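PDB 2F2B: aquaporin AqpM from Methanothermobacter marburgensis str. Marburg, which forms a homotetrameric membrane channel that lets water move in both directions under osmotic drive and also transiently increases initial glycerol flux. Local coordinates for residues Phe21-Ala26 and Ile58-Phe62; Ile66-Tyr71 and Gly173-Ile179. The contacts are given in a common frame with arbitrary orientation. Numbering follows the deposited sequence.

Contact 1: residues Phe21-Ala26 and Ile58-Phe62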
ATOM      1  N   PHE A  21      -1.973  12.613  12.622  1.00 10.17           N
ATOM      2  CA  PHE A  21      -1.686  12.118  11.280  1.00 10.55           C
ATOM      3  C   PHE A  21      -2.892  11.639  10.479  1.00 10.91           C
ATOM      4  O   PHE A  21      -3.031  11.984   9.303  1.00 11.37           O
ATOM      5  CB  PHE A  21      -0.624  11.018  11.370  1.00 11.53           C
ATOM      6  CG  PHE A  21       0.727  11.535  11.769  1.00 12.21           C
ATOM      7  CD1 PHE A  21       1.547  12.162  10.832  1.00 12.80           C
ATOM      8  CD2 PHE A  21       1.148  11.473  13.094  1.00 11.16           C
ATOM      9  CE1 PHE A  21       2.766  12.726  11.214  1.00 12.39           C
ATOM     10  CE2 PHE A  21       2.364  12.035  13.485  1.00 12.83           C
ATOM     11  CZ  PHE A  21       3.173  12.664  12.539  1.00 10.94           C
ATOM     12  N   GLY A  22      -3.766  10.858  11.110  1.00 10.63           N
ATOM     13  CA  GLY A  22      -4.938  10.356  10.412  1.00 10.11           C
ATOM     14  C   GLY A  22      -5.960  11.423  10.061  1.00 10.54           C
ATOM     15  O   GLY A  22      -6.246  11.664   8.884  1.00 10.17           O
ATOM     16  N   ALA A  23      -6.525  12.064  11.078  1.00 11.02           N
ATOM     17  CA  ALA A  23      -7.522  13.103  10.845  1.00 11.64           C
ATOM     18  C   ALA A  23      -6.885  14.255  10.076  1.00 12.43           C
ATOM     19  O   ALA A  23      -7.553  14.948   9.304  1.00 12.54           O
ATOM     20  CB  ALA A  23      -8.089  13.596  12.174  1.00 12.79           C
ATOM     21  N   GLY A  24      -5.587  14.451  10.286  1.00 11.70           N
ATOM     22  CA  GLY A  24      -4.883  15.516   9.597  1.00 11.68           C
ATOM     23  C   GLY A  24      -4.855  15.318   8.092  1.00 12.48           C
ATOM     24  O   GLY A  24      -5.007  16.279   7.331  1.00 11.41           O
ATOM     25  N   SER A  25      -4.675  14.076   7.648  1.00 11.14           N
ATOM     26  CA  SER A  25      -4.629  13.799   6.214  1.00 11.11           C
ATOM     27  C   SER A  25      -5.962  14.122   5.543  1.00 11.14           C
ATOM     28  O   SER A  25      -5.989  14.561   4.395  1.00 10.88           O
ATOM     29  CB  SER A  25      -4.259  12.333   5.955  1.00  9.42           C
ATOM     30  OG  SER A  25      -5.305  11.450   6.332  1.00 10.25           O
ATOM     31  N   ALA A  26      -7.062  13.907   6.259  1.00 11.18           N
ATOM     32  CA  ALA A  26      -8.384  14.193   5.715  1.00 12.12           C
ATOM     33  C   ALA A  26      -8.560  15.705   5.567  1.00 11.58           C
ATOM     34  O   ALA A  26      -9.100  16.179   4.569  1.00 12.00           O
ATOM     35  CB  ALA A  26      -9.467  13.621   6.621  1.00 11.26           C
ATOM     36  N   ILE A  58      -6.130   8.461   2.826  1.00  7.62           N
ATOM     37  CA  ILE A  58      -6.472   8.867   4.188  1.00  6.64           C
ATOM     38  C   ILE A  58      -6.432   7.621   5.069  1.00  7.72           C
ATOM     39  O   ILE A  58      -5.887   7.643   6.175  1.00  8.31           O
ATOM     40  CB  ILE A  58      -7.884   9.513   4.249  1.00  7.89           C
ATOM     41  CG1 ILE A  58      -7.849  10.871   3.534  1.00  8.47           C
ATOM     42  CG2 ILE A  58      -8.335   9.667   5.707  1.00  8.24           C
ATOM     43  CD1 ILE A  58      -9.223  11.454   3.225  1.00 10.87           C
ATOM     44  N   GLY A  59      -6.996   6.526   4.567  1.00  7.80           N
ATOM     45  CA  GLY A  59      -6.989   5.287   5.328  1.00  8.57           C
ATOM     46  C   GLY A  59      -5.580   4.858   5.711  1.00  8.85           C
ATOM     47  O   GLY A  59      -5.343   4.396   6.832  1.00  8.72           O
ATOM     48  N   LEU A  60      -4.636   5.015   4.790  1.00  7.40           N
ATOM     49  CA  LEU A  60      -3.255   4.629   5.061  1.00  8.30           C
ATOM     50  C   LEU A  60      -2.537   5.619   5.973  1.00  9.71           C
ATOM     51  O   LEU A  60      -1.636   5.235   6.717  1.00  9.10           O
ATOM     52  CB  LEU A  60      -2.491   4.444   3.742  1.00  8.34           C
ATOM     53  CG  LEU A  60      -2.986   3.238   2.927  1.00 11.16           C
ATOM     54  CD1 LEU A  60      -2.405   3.276   1.520  1.00 12.65           C
ATOM     55  CD2 LEU A  60      -2.595   1.940   3.641  1.00 12.55           C
ATOM     56  N   ALA A  61      -2.915   6.895   5.920  1.00  7.88           N
ATOM     57  CA  ALA A  61      -2.289   7.867   6.810  1.00  8.22           C
ATOM     58  C   ALA A  61      -2.641   7.410   8.231  1.00  9.48           C
ATOM     59  O   ALA A  61      -1.814   7.472   9.144  1.00  9.61           O
ATOM     60  CB  ALA A  61      -2.831   9.275   6.540  1.00 10.30           C
ATOM     61  N   PHE A  62      -3.871   6.934   8.403  1.00  8.52           N
ATOM     62  CA  PHE A  62      -4.326   6.424   9.696  1.00  8.22           C
ATOM     63  C   PHE A  62      -3.613   5.108   9.987  1.00  7.88           C
ATOM     64  O   PHE A  62      -3.014   4.933  11.047  1.00  9.13           O
ATOM     65  CB  PHE A  62      -5.832   6.143   9.666  1.00  9.36           C
ATOM     66  CG  PHE A  62      -6.681   7.281  10.139  1.00 10.70           C
ATOM     67  CD1 PHE A  62      -6.876   7.504  11.499  1.00 11.34           C
ATOM     68  CD2 PHE A  62      -7.315   8.116   9.224  1.00  9.18           C
ATOM     69  CE1 PHE A  62      -7.695   8.546  11.941  1.00 11.77           C
ATOM     70  CE2 PHE A  62      -8.134   9.157   9.657  1.00 11.54           C
ATOM     71  CZ  PHE A  62      -8.323   9.369  11.017  1.00 10.83           C
TER
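The ring of Phe-62 lies flat over Gly-22, whose CA sits 3.3 Å from the ring centroid and 4° off the ring normal, a CH-pi contact over the face. It joins two antiparallel transmembrane helices of the first aquaporin repeat, 4-33 and 52-73, whose local axes approach to 7.7 Å at 160°. The closeness depends on the missing side chain: the CA atoms of Gly-22 and Phe-62 are only 4.0 Å apart, and an ideal CB on Gly-22 would fall 2.2 Å from Phe-62 CD1. The chi1 of Phe-62, -93°, lies between wells, in keeping with a ring held tightly against backbone. Beyond the pair, Phe-62 also touches Ile-187 and Arg-202, the arginine right after the second NPA motif; this grouping is consistent with the aromatic/arginine constriction that selects solutes in aquaporins.

Further along, Ile-58 packs against small residues of helix 4-33, its CD1 4.0 Å from Ala-26 CB. Ser-25 points toward the other helix, yet no hydrogen bond crosses between the segments. The helix 4-33 widens into a pi-type turn at 21-23, and the carbonyl of Phe-21 also accepts a hydrogen bond from Thr-189 of a neighbouring subunit, so the seam between the two helices is closed over by that subunit, whose Thr-189 also packs on Ser-25 and Ala-61. Ser-25, in the p rotamer, spends its hydroxyl on its own helix: OG donates to Gly-22 O at 2.7 Å while resting 3.3 Å from Ala-61 CB.

Contact 2: residues Ile66-Tyr71 and Gly173-Ile179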
ATOM      1  N   ILE A  66      -1.013   4.163  12.935  1.00  8.85           N
ATOM      2  CA  ILE A  66      -1.463   3.196  13.941  1.00 10.23           C
ATOM      3  C   ILE A  66      -0.433   2.074  14.084  1.00 10.35           C
ATOM      4  O   ILE A  66      -0.081   1.677  15.201  1.00 10.87           O
ATOM      5  CB  ILE A  66      -2.850   2.604  13.558  1.00  9.70           C
ATOM      6  CG1 ILE A  66      -3.934   3.667  13.779  1.00 10.25           C
ATOM      7  CG2 ILE A  66      -3.151   1.351  14.393  1.00 12.27           C
ATOM      8  CD1 ILE A  66      -5.268   3.354  13.129  1.00 11.10           C
ATOM      9  N   ALA A  67       0.060   1.567  12.956  1.00  8.86           N
ATOM     10  CA  ALA A  67       1.064   0.507  12.982  1.00  8.82           C
ATOM     11  C   ALA A  67       2.308   1.012  13.706  1.00  9.26           C
ATOM     12  O   ALA A  67       2.831   0.346  14.608  1.00  9.95           O
ATOM     13  CB  ALA A  67       1.424   0.077  11.553  1.00  8.20           C
ATOM     14  N   ALA A  68       2.772   2.199  13.327  1.00  9.34           N
ATOM     15  CA  ALA A  68       3.953   2.787  13.960  1.00 10.49           C
ATOM     16  C   ALA A  68       3.756   2.882  15.475  1.00 11.84           C
ATOM     17  O   ALA A  68       4.644   2.518  16.258  1.00 12.18           O
ATOM     18  CB  ALA A  68       4.220   4.171  13.380  1.00 10.06           C
ATOM     19  N   SER A  69       2.586   3.359  15.884  1.00 10.60           N
ATOM     20  CA  SER A  69       2.273   3.503  17.305  1.00 11.45           C
ATOM     21  C   SER A  69       2.285   2.171  18.054  1.00 10.61           C
ATOM     22  O   SER A  69       2.796   2.084  19.170  1.00 10.92           O
ATOM     23  CB  SER A  69       0.912   4.185  17.481  1.00 11.14           C
ATOM     24  OG  SER A  69       0.959   5.536  17.038  1.00 12.43           O
ATOM     25  N   ILE A  70       1.719   1.137  17.442  1.00  9.89           N
ATOM     26  CA  ILE A  70       1.684  -0.174  18.077  1.00 10.83           C
ATOM     27  C   ILE A  70       3.091  -0.758  18.243  1.00 12.09           C
ATOM     28  O   ILE A  70       3.405  -1.355  19.278  1.00 11.95           O
ATOM     29  CB  ILE A  70       0.784  -1.148  17.279  1.00 10.14           C
ATOM     30  CG1 ILE A  70      -0.675  -0.679  17.373  1.00 10.26           C
ATOM     31  CG2 ILE A  70       0.928  -2.571  17.825  1.00 11.08           C
ATOM     32  CD1 ILE A  70      -1.649  -1.481  16.519  1.00 10.56           C
ATOM     33  N   TYR A  71       3.948  -0.588  17.242  1.00 12.18           N
ATOM     34  CA  TYR A  71       5.308  -1.110  17.360  1.00 12.41           C
ATOM     35  C   TYR A  71       6.113  -0.307  18.374  1.00 14.30           C
ATOM     36  O   TYR A  71       6.991  -0.844  19.049  1.00 15.28           O
ATOM     37  CB  TYR A  71       5.999  -1.114  15.991  1.00 12.56           C
ATOM     38  CG  TYR A  71       5.498  -2.234  15.103  1.00 11.57           C
ATOM     39  CD1 TYR A  71       5.780  -3.570  15.405  1.00 11.93           C
ATOM     40  CD2 TYR A  71       4.682  -1.967  14.004  1.00 11.48           C
ATOM     41  CE1 TYR A  71       5.257  -4.612  14.634  1.00 13.05           C
ATOM     42  CE2 TYR A  71       4.151  -2.993  13.236  1.00 10.09           C
ATOM     43  CZ  TYR A  71       4.436  -4.313  13.553  1.00 10.66           C
ATOM     44  OH  TYR A  71       3.878  -5.331  12.816  1.00 10.56           O
ATOM     45  N   GLY A 173       4.800 -10.394  16.150  1.00 18.43           N
ATOM     46  CA  GLY A 173       5.307  -9.323  15.313  1.00 17.15           C
ATOM     47  C   GLY A 173       4.356  -8.724  14.293  1.00 15.73           C
ATOM     48  O   GLY A 173       4.553  -7.588  13.873  1.00 16.09           O
ATOM     49  N   PHE A 174       3.327  -9.468  13.903  1.00 13.38           N
ATOM     50  CA  PHE A 174       2.373  -8.998  12.896  1.00 12.98           C
ATOM     51  C   PHE A 174       1.261  -8.069  13.370  1.00 13.26           C
ATOM     52  O   PHE A 174       0.670  -7.352  12.560  1.00 11.62           O
ATOM     53  CB  PHE A 174       1.728 -10.201  12.201  1.00 13.05           C
ATOM     54  CG  PHE A 174       2.629 -10.883  11.218  1.00 13.76           C
ATOM     55  CD1 PHE A 174       2.718 -10.428   9.907  1.00 15.81           C
ATOM     56  CD2 PHE A 174       3.414 -11.963  11.609  1.00 15.25           C
ATOM     57  CE1 PHE A 174       3.579 -11.036   8.996  1.00 16.29           C
ATOM     58  CE2 PHE A 174       4.280 -12.576  10.704  1.00 15.46           C
ATOM     59  CZ  PHE A 174       4.362 -12.112   9.398  1.00 16.00           C
ATOM     60  N   ALA A 175       0.971  -8.067  14.665  1.00 12.75           N
ATOM     61  CA  ALA A 175      -0.130  -7.251  15.181  1.00 13.17           C
ATOM     62  C   ALA A 175      -0.192  -5.800  14.706  1.00 11.38           C
ATOM     63  O   ALA A 175      -1.218  -5.353  14.189  1.00 10.84           O
ATOM     64  CB  ALA A 175      -0.140  -7.296  16.705  1.00 14.53           C
ATOM     65  N   GLY A 176       0.899  -5.064  14.873  1.00 10.14           N
ATOM     66  CA  GLY A 176       0.895  -3.666  14.476  1.00 10.03           C
ATOM     67  C   GLY A 176       0.517  -3.394  13.030  1.00  9.68           C
ATOM     68  O   GLY A 176      -0.389  -2.602  12.755  1.00  8.65           O
ATOM     69  N   ILE A 177       1.197  -4.054  12.099  1.00  7.58           N
ATOM     70  CA  ILE A 177       0.919  -3.804  10.694  1.00  9.30           C
ATOM     71  C   ILE A 177      -0.458  -4.294  10.256  1.00  8.50           C
ATOM     72  O   ILE A 177      -1.142  -3.615   9.494  1.00  8.61           O
ATOM     73  CB  ILE A 177       2.037  -4.399   9.777  1.00 10.57           C
ATOM     74  CG1 ILE A 177       1.826  -3.922   8.333  1.00  9.56           C
ATOM     75  CG2 ILE A 177       2.044  -5.920   9.844  1.00 10.82           C
ATOM     76  CD1 ILE A 177       1.838  -2.409   8.185  1.00 13.40           C
ATOM     77  N   ILE A 178      -0.891  -5.448  10.757  1.00  7.92           N
ATOM     78  CA  ILE A 178      -2.200  -5.956  10.362  1.00  9.28           C
ATOM     79  C   ILE A 178      -3.332  -5.076  10.893  1.00  9.13           C
ATOM     80  O   ILE A 178      -4.290  -4.791  10.175  1.00 10.02           O
ATOM     81  CB  ILE A 178      -2.388  -7.418  10.835  1.00 10.42           C
ATOM     82  CG1 ILE A 178      -1.332  -8.304  10.159  1.00  9.78           C
ATOM     83  CG2 ILE A 178      -3.797  -7.907  10.518  1.00 11.25           C
ATOM     84  CD1 ILE A 178      -1.215  -8.096   8.635  1.00 10.82           C
ATOM     85  N   ILE A 179      -3.226  -4.641  12.145  1.00  9.07           N
ATOM     86  CA  ILE A 179      -4.260  -3.787  12.715  1.00  8.73           C
ATOM     87  C   ILE A 179      -4.330  -2.465  11.945  1.00  8.72           C
ATOM     88  O   ILE A 179      -5.416  -1.992  11.603  1.00  9.40           O
ATOM     89  CB  ILE A 179      -3.998  -3.528  14.219  1.00  8.62           C
ATOM     90  CG1 ILE A 179      -4.174  -4.839  14.994  1.00  9.45           C
ATOM     91  CG2 ILE A 179      -4.963  -2.469  14.752  1.00 10.10           C
ATOM     92  CD1 ILE A 179      -3.765  -4.763  16.462  1.00  7.96           C
TER
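At the middle of this contact Ile-70 rests on bare backbone, its CG2 3.5 Å from Gly-176 CA. Gly-176 has to be small: an ideal CB would come 2.4 Å from Tyr-71 CE2 and 3.4 Å from Ile-70 CG2. Its CA lies 4.4 Å from that of Ala-67, and Ala-67 CA makes a CA-H...O contact of 3.4 Å with Gly-176 O. Toward the membrane interior, isoleucines close the seam, Ile-70 CD1 lying 3.9 Å from Ile-179 CB and Ile-66 CG2 4.2 Å from Ile-179 CG2. A bound glycerol, probably from the crystallisation liquor, sits about 3 Å from the Ile-66 side chain. The pairing is antiparallel and joins the two aquaporin repeats, helix 52-73 belonging to the first and helix 175-194 to the second.

At the other end, Tyr-71 reaches over to the loop at Gly-173 that leads into the partner helix. Its OH donates to Gly-173 O at 2.6 Å and accepts from Ile-177 N at 3.1 Å. Gly-173 has a phi of 94°, which suits glycine. Close by, the Phe-174 ring meets Phe-174 of two neighbouring subunits edge-to-face, at the heart of the homotetramer. Gly-173 O and Ile-177 N, an i, i+4 pair, stand 5.2 Å apart, too far to bond directly; the Tyr-71 hydroxyl bridges them, so a side chain of one repeat satisfies backbone polar groups of the other.

How the contacts relate
Both contacts are buried and both use helix 52-73, first against helix 4-33 within its own repeat (contact 1), then against helix 175-194 of the other repeat (contact 2). They lie in series, with centres 16 Å apart, and share 7.7 Å between axes at 160°, with a glycine beside an aromatic ring in each. Contact 1, nearer the centre of the chain, has no hydrogen bond between its segments, its one interface hydroxyl being turned back to its own helix, and presents its aromatic ring toward the probable selectivity region. Contact 2 lies further out, includes partly exposed residues, and adds cross-segment hydrogen bonds where a loop leads into helix 175-194. Each also touches a neighbouring subunit.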